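Local coordinates for putative branched chain amino acid ABC transporter, periplasmic amino acid-binding protein (Brucella ovis, PDB 4XFK) that probably binds branched-chain and related small amino acids in the periplasm and presents them to an ABC transport system for uptake, at residues Y130-S135 with A328-S333; L303-E308 with Y341-D346. The protein carries 1 engineered substitution. All coordinates share one frame; numbering follows the deposited sequence.

Interaction 1: residues Y130-S135 with A328-S333; sequences YHFRFS and AIENAS
Ile329 comes down over one face of the Phe132 ring, its side chain running against that of the phenylalanine. Its CD1 methyl sits over the ring centre in a CH-pi contact, 4.1 Å from the centroid and 10° off the normal. The other branch stays on the same side of the ring, with CG2 above its CD2-CE2 side, 3.6 Å from CD2. The chi1 of Ile329 (-62°) puts CG1 anti to the carbonyl carbon and CG2 anti to the backbone N, and both branches press on the same ring. CG2 also lies 4.1 Å from CZ of Phe134, whose side chain crosses that of Ile329 at about a right angle.

Glu330 takes part through its aliphatic portion. Its CG lies near the plane of the Phe132 ring, at the edge, 4.0 Å from CE2. Its OE2 is hydrogen-bonded to His348 NE2 and forms a salt bridge with Arg397. His348 ND1 is hydrogen-bonded to the backbone O of His131 and links strand and helix by a polar route beside the apolar one.

Backbone bonds to Tyr112 and Asn114 fix Phe132 on strand 131-133, the outermost strand of the five-stranded parallel sheet, whose Arg133 also bonds by its backbone to His348 and Ala350. Helix 322-331 packs against its Phe132 side chain. Strand order 2-1-3-4-5 and flanking helices mark a Rossmann-like lobe of a type I periplasmic binding protein.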
ATOM      1  N   TYR A 130       1.786  -6.483  17.661  1.00  7.43           N
ATOM      2  CA  TYR A 130       2.874  -5.552  17.356  1.00  8.14           C
ATOM      3  C   TYR A 130       3.066  -5.299  15.860  1.00  8.28           C
ATOM      4  O   TYR A 130       4.034  -4.661  15.458  1.00 10.93           O
ATOM      5  CB  TYR A 130       4.174  -5.980  18.058  1.00  8.80           C
ATOM      6  CG  TYR A 130       4.079  -5.843  19.566  1.00  8.91           C
ATOM      7  CD1 TYR A 130       4.311  -4.619  20.187  1.00  9.70           C
ATOM      8  CD2 TYR A 130       3.706  -6.920  20.364  1.00  9.48           C
ATOM      9  CE1 TYR A 130       4.203  -4.481  21.571  1.00 11.30           C
ATOM     10  CE2 TYR A 130       3.591  -6.791  21.741  1.00 10.55           C
ATOM     11  CZ  TYR A 130       3.837  -5.574  22.336  1.00 11.82           C
ATOM     12  OH  TYR A 130       3.723  -5.453  23.708  1.00 13.19           O
ATOM     13  N   HIS A 131       2.134  -5.797  15.053  1.00  7.71           N
ATOM     14  CA  HIS A 131       2.024  -5.408  13.653  1.00  6.61           C
ATOM     15  C   HIS A 131       0.833  -4.465  13.481  1.00  6.58           C
ATOM     16  O   HIS A 131      -0.252  -4.694  14.046  1.00  7.62           O
ATOM     17  CB  HIS A 131       1.848  -6.637  12.748  1.00  6.94           C
ATOM     18  CG  HIS A 131       1.308  -6.319  11.377  1.00  7.29           C
ATOM     19  ND1 HIS A 131      -0.039  -6.352  11.089  1.00  7.57           N
ATOM     20  CD2 HIS A 131       1.924  -5.965  10.221  1.00  6.69           C
ATOM     21  CE1 HIS A 131      -0.233  -6.019   9.824  1.00  8.35           C
ATOM     22  NE2 HIS A 131       0.944  -5.783   9.272  1.00  7.76           N
ATOM     23  N   PHE A 132       1.043  -3.415  12.689  1.00  6.62           N
ATOM     24  CA  PHE A 132      -0.027  -2.508  12.295  1.00  7.02           C
ATOM     25  C   PHE A 132       0.066  -2.286  10.802  1.00  6.97           C
ATOM     26  O   PHE A 132       1.155  -1.977  10.295  1.00  7.44           O
ATOM     27  CB  PHE A 132       0.121  -1.154  12.992  1.00  7.80           C
ATOM     28  CG  PHE A 132      -0.175  -1.182  14.460  1.00  7.56           C
ATOM     29  CD1 PHE A 132       0.788  -1.583  15.368  1.00  7.81           C
ATOM     30  CD2 PHE A 132      -1.426  -0.804  14.932  1.00  7.94           C
ATOM     31  CE1 PHE A 132       0.514  -1.599  16.726  1.00  8.36           C
ATOM     32  CE2 PHE A 132      -1.701  -0.805  16.284  1.00  8.00           C
ATOM     33  CZ  PHE A 132      -0.734  -1.206  17.186  1.00  8.05           C
ATOM     34  N   ARG A 133      -1.060  -2.408  10.105  1.00  5.74           N
ATOM     35  CA  ARG A 133      -1.099  -2.119   8.671  1.00  6.36           C
ATOM     36  C   ARG A 133      -1.804  -0.794   8.401  1.00  5.82           C
ATOM     37  O   ARG A 133      -2.949  -0.582   8.825  1.00  6.84           O
ATOM     38  CB  ARG A 133      -1.767  -3.244   7.869  1.00  7.21           C
ATOM     39  CG  ARG A 133      -2.063  -2.815   6.437  1.00  7.79           C
ATOM     40  CD  ARG A 133      -2.059  -3.943   5.428  1.00  6.94           C
ATOM     41  NE  ARG A 133      -3.056  -4.970   5.702  1.00  6.87           N
ATOM     42  CZ  ARG A 133      -2.974  -6.189   5.193  1.00  5.88           C
ATOM     43  NH1 ARG A 133      -3.905  -7.095   5.467  1.00  6.44           N
ATOM     44  NH2 ARG A 133      -1.940  -6.495   4.421  1.00  6.24           N
ATOM     45  N   PHE A 134      -1.109   0.092   7.695  1.00  7.02           N
ATOM     46  CA  PHE A 134      -1.602   1.446   7.431  1.00  6.86           C
ATOM     47  C   PHE A 134      -2.122   1.650   6.014  1.00  6.68           C
ATOM     48  O   PHE A 134      -2.667   2.710   5.678  1.00  8.16           O
ATOM     49  CB  PHE A 134      -0.512   2.469   7.766  1.00  7.98           C
ATOM     50  CG  PHE A 134      -0.149   2.479   9.221  1.00  7.18           C
ATOM     51  CD1 PHE A 134      -0.840   3.279  10.119  1.00  8.13           C
ATOM     52  CD2 PHE A 134       0.854   1.654   9.698  1.00  7.95           C
ATOM     53  CE1 PHE A 134      -0.498   3.292  11.464  1.00  8.21           C
ATOM     54  CE2 PHE A 134       1.188   1.643  11.041  1.00  8.18           C
ATOM     55  CZ  PHE A 134       0.509   2.468  11.923  1.00  8.20           C
ATOM     56  N   SER A 135      -1.978   0.613   5.199  1.00  6.62           N
ATOM     57  CA  SER A 135      -2.317   0.667   3.787  1.00  6.58           C
ATOM     58  C   SER A 135      -3.588  -0.132   3.504  1.00  5.40           C
ATOM     59  O   SER A 135      -4.130  -0.800   4.393  1.00  6.06           O
ATOM     60  CB  SER A 135      -1.164   0.058   2.991  1.00  7.77           C
ATOM     61  OG  SER A 135      -1.056  -1.323   3.289  1.00  7.79           O
ATOM     62  N   ALA A 328      -1.424   3.573  21.917  1.00  8.96           N
ATOM     63  CA  ALA A 328      -1.717   4.910  21.417  1.00  9.21           C
ATOM     64  C   ALA A 328      -2.111   4.877  19.931  1.00  8.34           C
ATOM     65  O   ALA A 328      -2.979   5.636  19.507  1.00 10.11           O
ATOM     66  CB  ALA A 328      -0.538   5.850  21.646  1.00 10.01           C
ATOM     67  N   ILE A 329      -1.506   3.989  19.141  1.00  8.13           N
ATOM     68  CA  ILE A 329      -1.898   3.875  17.737  1.00  7.79           C
ATOM     69  C   ILE A 329      -3.344   3.388  17.645  1.00  9.09           C
ATOM     70  O   ILE A 329      -4.139   3.934  16.890  1.00  9.48           O
ATOM     71  CB  ILE A 329      -0.979   2.933  16.932  1.00  7.91           C
ATOM     72  CG1 ILE A 329       0.461   3.452  16.912  1.00  8.48           C
ATOM     73  CG2 ILE A 329      -1.498   2.798  15.494  1.00  9.00           C
ATOM     74  CD1 ILE A 329       1.459   2.423  16.393  1.00  9.58           C
ATOM     75  N   GLU A 330      -3.685   2.373  18.435  1.00  9.15           N
ATOM     76  CA  GLU A 330      -5.061   1.878  18.474  1.00  9.36           C
ATOM     77  C   GLU A 330      -6.062   2.981  18.783  1.00  9.65           C
ATOM     78  O   GLU A 330      -7.174   2.989  18.243  1.00 11.35           O
ATOM     79  CB  GLU A 330      -5.213   0.775  19.521  1.00  9.57           C
ATOM     80  CG  GLU A 330      -4.513  -0.523  19.177  1.00  9.64           C
ATOM     81  CD  GLU A 330      -4.837  -1.631  20.161  1.00  9.77           C
ATOM     82  OE1 GLU A 330      -5.141  -1.328  21.334  1.00 11.06           O
ATOM     83  OE2 GLU A 330      -4.815  -2.809  19.760  1.00  9.64           O
ATOM     84  N   ASN A 331      -5.673   3.890  19.676  1.00  9.70           N
ATOM     85  CA  ASN A 331      -6.576   4.922  20.174  1.00 11.76           C
ATOM     86  C   ASN A 331      -6.565   6.204  19.348  1.00 10.98           C
ATOM     87  O   ASN A 331      -7.376   7.097  19.581  1.00 13.49           O
ATOM     88  CB  ASN A 331      -6.217   5.288  21.617  1.00 14.03           C
ATOM     89  CG  ASN A 331      -6.312   4.117  22.571  1.00 18.79           C
ATOM     90  OD1 ASN A 331      -7.047   3.170  22.337  1.00 20.47           O
ATOM     91  ND2 ASN A 331      -5.571   4.194  23.673  1.00 21.21           N
ATOM     92  N   ALA A 332      -5.645   6.304  18.397  1.00  9.70           N
ATOM     93  CA  ALA A 332      -5.411   7.561  17.696  1.00 10.64           C
ATOM     94  C   ALA A 332      -6.306   7.756  16.482  1.00  9.66           C
ATOM     95  O   ALA A 332      -6.703   6.797  15.818  1.00 11.39           O
ATOM     96  CB  ALA A 332      -3.953   7.653  17.269  1.00 12.23           C
ATOM     97  N   SER A 333      -6.602   9.013  16.186  1.00  9.41           N
ATOM     98  CA  SER A 333      -7.242   9.362  14.927  0.66  8.78           C
ATOM     99  C   SER A 333      -6.648  10.677  14.459  1.00  9.78           C
ATOM    100  O   SER A 333      -6.296  11.537  15.271  1.00 11.75           O
ATOM    101  CB  SER A 333      -8.761   9.482  15.077  0.66 11.54           C
ATOM    102  OG  SER A 333      -9.084  10.565  15.924  0.66 16.68           O
TER

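Interaction 2: residues L303-E308 with Y341-D346; sequences LQLFGE and YSMRSD. With NA (sodium ion), chain E.
Leu305 and Tyr341 each hold CG anti to the backbone N, with chi1 at -175° and -165°, and these torsions bring the leucine branches and the tyrosine ring together. The contact is helix-on-sheet packing in a lobe of the periplasmic binding protein fold. Helix 296-312 lies against strand 339-343, which forms an antiparallel pair with strand 333-336. The axes of 303-308 and 341-343 approach to 8.8 Å, and their directions differ by 68°.

Leu305 carries the contact from the helix side. Its CD2 comes in at the edge of the Tyr341 ring, 3.4 Å from CE1. Its CB lies 3.5 Å from CD1 of the same ring, so the leucine wraps the CD1-CE1 side, CD2 in the ring plane and CB off to one side of it. Tyr341 is modelled in two conformers, and these details hold for the one given. CD2 of Leu305 also rests on the strand itself, 3.9 Å from the carbonyl C of Ser342 and 4.1 Å from CB of Met343.

In the given conformer, the phenol of Tyr341 finds its polar partner in the backbone O of Phe134. Beyond CB, the bent chain of Met343 packs on Phe134 and Ile329. Val334, on the neighbouring strand, touches both Leu305 and Tyr341.

Past the strand, the chain turns to the surface and meets a sodium ion. Ser345, also modelled in two conformers, binds it in the given one through OG at 2.4 Å. Five waters complete a roughly octahedral shell. The protein steadies two of these waters: one accepts a bond from the backbone N of Ser345, and another donates to OD1 of Asp346 at 2.6 Å.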
ATOM      1  N   LEU A 303       2.058   7.237   8.673  1.00  6.43           N
ATOM      2  CA  LEU A 303       3.013   7.868   9.577  1.00  6.86           C
ATOM      3  C   LEU A 303       2.439   9.118  10.235  1.00  6.17           C
ATOM      4  O   LEU A 303       2.870   9.487  11.321  1.00  7.06           O
ATOM      5  CB  LEU A 303       4.342   8.145   8.880  1.00  7.03           C
ATOM      6  CG  LEU A 303       5.153   6.896   8.534  1.00  7.82           C
ATOM      7  CD1 LEU A 303       6.352   7.251   7.652  1.00  9.29           C
ATOM      8  CD2 LEU A 303       5.621   6.189   9.797  1.00  8.49           C
ATOM      9  N   GLN A 304       1.440   9.747   9.613  1.00  6.43           N
ATOM     10  CA  GLN A 304       0.694  10.808  10.289  1.00  7.11           C
ATOM     11  C   GLN A 304      -0.109  10.255  11.463  1.00  7.50           C
ATOM     12  O   GLN A 304      -0.141  10.864  12.533  1.00  8.37           O
ATOM     13  CB  GLN A 304      -0.209  11.575   9.319  1.00  7.56           C
ATOM     14  CG  GLN A 304       0.579  12.409   8.329  1.00 11.09           C
ATOM     15  CD  GLN A 304      -0.288  13.278   7.439  1.00 14.72           C
ATOM     16  OE1 GLN A 304      -1.514  13.231   7.509  1.00 19.87           O
ATOM     17  NE2 GLN A 304       0.353  14.081   6.589  1.00 16.64           N
ATOM     18  N   LEU A 305      -0.743   9.101  11.286  1.00  7.14           N
ATOM     19  CA  LEU A 305      -1.445   8.483  12.402  1.00  8.29           C
ATOM     20  C   LEU A 305      -0.459   8.076  13.492  1.00  8.33           C
ATOM     21  O   LEU A 305      -0.715   8.288  14.673  1.00  8.73           O
ATOM     22  CB  LEU A 305      -2.267   7.273  11.944  1.00  8.69           C
ATOM     23  CG  LEU A 305      -3.114   6.653  13.055  1.00  9.68           C
ATOM     24  CD1 LEU A 305      -4.168   7.633  13.547  1.00  9.20           C
ATOM     25  CD2 LEU A 305      -3.771   5.369  12.590  1.00 13.44           C
ATOM     26  N   PHE A 306       0.668   7.494  13.091  1.00  7.48           N
ATOM     27  CA  PHE A 306       1.733   7.146  14.020  1.00  7.94           C
ATOM     28  C   PHE A 306       2.210   8.372  14.798  1.00  7.71           C
ATOM     29  O   PHE A 306       2.375   8.315  16.017  1.00  8.78           O
ATOM     30  CB  PHE A 306       2.887   6.495  13.252  1.00  8.93           C
ATOM     31  CG  PHE A 306       4.092   6.204  14.094  1.00  9.52           C
ATOM     32  CD1 PHE A 306       4.044   5.267  15.121  1.00 10.39           C
ATOM     33  CD2 PHE A 306       5.283   6.875  13.865  1.00 10.36           C
ATOM     34  CE1 PHE A 306       5.162   5.010  15.897  1.00 12.31           C
ATOM     35  CE2 PHE A 306       6.398   6.609  14.630  1.00 12.89           C
ATOM     36  CZ  PHE A 306       6.335   5.681  15.644  1.00 12.96           C
ATOM     37  N   GLY A 307       2.410   9.490  14.108  1.00  8.47           N
ATOM     38  CA  GLY A 307       2.833  10.711  14.769  1.00  8.98           C
ATOM     39  C   GLY A 307       1.814  11.204  15.779  1.00  8.29           C
ATOM     40  O   GLY A 307       2.163  11.726  16.843  1.00  9.04           O
ATOM     41  N   GLU A 308       0.539  11.035  15.452  1.00  8.56           N
ATOM     42  CA  GLU A 308      -0.522  11.404  16.372  1.00  9.67           C
ATOM     43  C   GLU A 308      -0.471  10.520  17.620  1.00  9.07           C
ATOM     44  O   GLU A 308      -0.610  11.011  18.739  1.00  9.86           O
ATOM     45  CB  GLU A 308      -1.880  11.323  15.677  1.00 11.09           C
ATOM     46  CG  GLU A 308      -3.080  11.452  16.603  1.00 12.91           C
ATOM     47  CD  GLU A 308      -3.267  12.844  17.168  1.00 15.24           C
ATOM     48  OE1 GLU A 308      -2.598  13.793  16.695  1.00 15.96           O
ATOM     49  OE2 GLU A 308      -4.093  12.985  18.100  1.00 17.11           O
ATOM     50  N   TYR A 341      -8.435   9.207   9.420  1.00 10.95           N
ATOM     51  CA  TYR A 341      -7.656   8.009   9.440  0.50  9.33           C
ATOM     52  C   TYR A 341      -7.623   7.492  10.887  1.00  8.41           C
ATOM     53  O   TYR A 341      -7.359   8.264  11.816  1.00  9.75           O
ATOM     54  CB  TYR A 341      -6.286   8.411   8.943  0.50 10.40           C
ATOM     55  CG  TYR A 341      -5.407   7.291   8.558  0.50  7.74           C
ATOM     56  CD1 TYR A 341      -4.754   6.566   9.529  0.50  8.46           C
ATOM     57  CD2 TYR A 341      -5.193   6.969   7.228  0.50  8.14           C
ATOM     58  CE1 TYR A 341      -3.931   5.544   9.206  0.50  7.62           C
ATOM     59  CE2 TYR A 341      -4.369   5.930   6.887  0.50  6.56           C
ATOM     60  CZ  TYR A 341      -3.738   5.228   7.891  0.50  7.06           C
ATOM     61  OH  TYR A 341      -2.904   4.192   7.617  0.50  8.10           O
ATOM     62  N   SER A 342      -7.914   6.209  11.079  1.00  7.50           N
ATOM     63  CA  SER A 342      -7.877   5.616  12.414  1.00  8.16           C
ATOM     64  C   SER A 342      -7.435   4.164  12.306  1.00  8.07           C
ATOM     65  O   SER A 342      -7.138   3.688  11.215  1.00  7.63           O
ATOM     66  CB  SER A 342      -9.236   5.732  13.108  1.00 10.54           C
ATOM     67  OG  SER A 342     -10.247   5.025  12.403  1.00 10.12           O
ATOM     68  N   MET A 343      -7.399   3.466  13.434  1.00  9.13           N
ATOM     69  CA  MET A 343      -6.892   2.099  13.477  1.00  8.97           C
ATOM     70  C   MET A 343      -7.900   1.165  14.123  1.00  9.75           C
ATOM     71  O   MET A 343      -8.385   1.441  15.222  1.00 11.28           O
ATOM     72  CB  MET A 343      -5.587   2.058  14.281  1.00 10.09           C
ATOM     73  CG  MET A 343      -4.953   0.678  14.367  1.00  9.33           C
ATOM     74  SD  MET A 343      -4.519  -0.030  12.761  1.00  8.90           S
ATOM     75  CE  MET A 343      -3.317   1.162  12.166  1.00  9.70           C
ATOM     76  N   ARG A 344      -8.215   0.055  13.460  1.00  8.74           N
ATOM     77  CA  ARG A 344      -9.106  -0.934  14.053  1.00  9.07           C
ATOM     78  C   ARG A 344      -8.320  -1.814  15.020  1.00  8.59           C
ATOM     79  O   ARG A 344      -7.287  -2.381  14.668  1.00  9.74           O
ATOM     80  CB  ARG A 344      -9.770  -1.771  12.975  1.00  9.52           C
ATOM     81  CG  ARG A 344     -10.751  -2.772  13.546  1.00  9.93           C
ATOM     82  CD  ARG A 344     -11.699  -3.260  12.467  1.00 10.48           C
ATOM     83  NE  ARG A 344     -10.987  -3.977  11.407  1.00  9.25           N
ATOM     84  CZ  ARG A 344     -11.531  -4.304  10.241  1.00  8.62           C
ATOM     85  NH1 ARG A 344     -12.780  -3.952   9.970  1.00 10.12           N
ATOM     86  NH2 ARG A 344     -10.821  -4.964   9.337  1.00  9.54           N
ATOM     87  N   SER A 345      -8.802  -1.938  16.250  1.00  9.16           N
ATOM     88  CA  SER A 345      -8.026  -2.639  17.264  0.67  8.97           C
ATOM     89  C   SER A 345      -8.033  -4.154  17.084  1.00  9.26           C
ATOM     90  O   SER A 345      -7.066  -4.818  17.450  1.00 10.58           O
ATOM     91  CB  SER A 345      -8.522  -2.279  18.659  0.67 11.21           C
ATOM     92  OG  SER A 345      -9.865  -2.678  18.815  0.67 10.57           O
ATOM     93  N   ASP A 346      -9.101  -4.695  16.498  1.00 10.34           N
ATOM     94  CA  ASP A 346      -9.248  -6.142  16.388  1.00  9.97           C
ATOM     95  C   ASP A 346      -8.099  -6.792  15.638  1.00 10.49           C
ATOM     96  O   ASP A 346      -7.634  -7.875  16.012  1.00 11.83           O
ATOM     97  CB  ASP A 346     -10.538  -6.504  15.652  1.00 12.02           C
ATOM     98  CG  ASP A 346     -11.764  -5.875  16.258  1.00 15.37           C
ATOM     99  OD1 ASP A 346     -11.817  -4.627  16.351  1.00 16.56           O
ATOM    100  OD2 ASP A 346     -12.687  -6.637  16.623  1.00 18.70           O
TER
HETATM  101 NA    NA E 503     -11.779  -1.237  19.209  1.00 24.99          NA
HETATM  102  O   HOH W   1     -11.229  -0.443  16.951  1.00 15.59           O
HETATM  103  O   HOH W   2     -12.917  -3.130  18.165  1.00 34.52           O
HETATM  104  O   HOH W   3     -10.078   0.553  19.938  1.00 36.86           O
HETATM  105  O   HOH W   4     -13.709   0.287  19.526  1.00 36.94           O
HETATM  106  O   HOH W   5     -12.139  -2.360  21.398  1.00 36.01           O

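In the fold
Both contacts are buried, and their centres lie only 4 Å apart, so they form one continuous core. Their helices, 296-312 and 322-331, follow each other in the chain. Met343 is shared, reaching Phe132 of interaction 1 as well. At the seam, Ala332 O packs on Leu305 CD1 at 3.5 Å. The tyrosine hydroxyl ties the two contacts together in the given conformer. The chemistry differs in detail. Interaction 1 sets a methyl over a ring face, while interaction 2 sets one at a ring edge. Interaction 1 has charged partners at its margin. The segment 341-346 instead runs out from the core to a hydrated sodium ion.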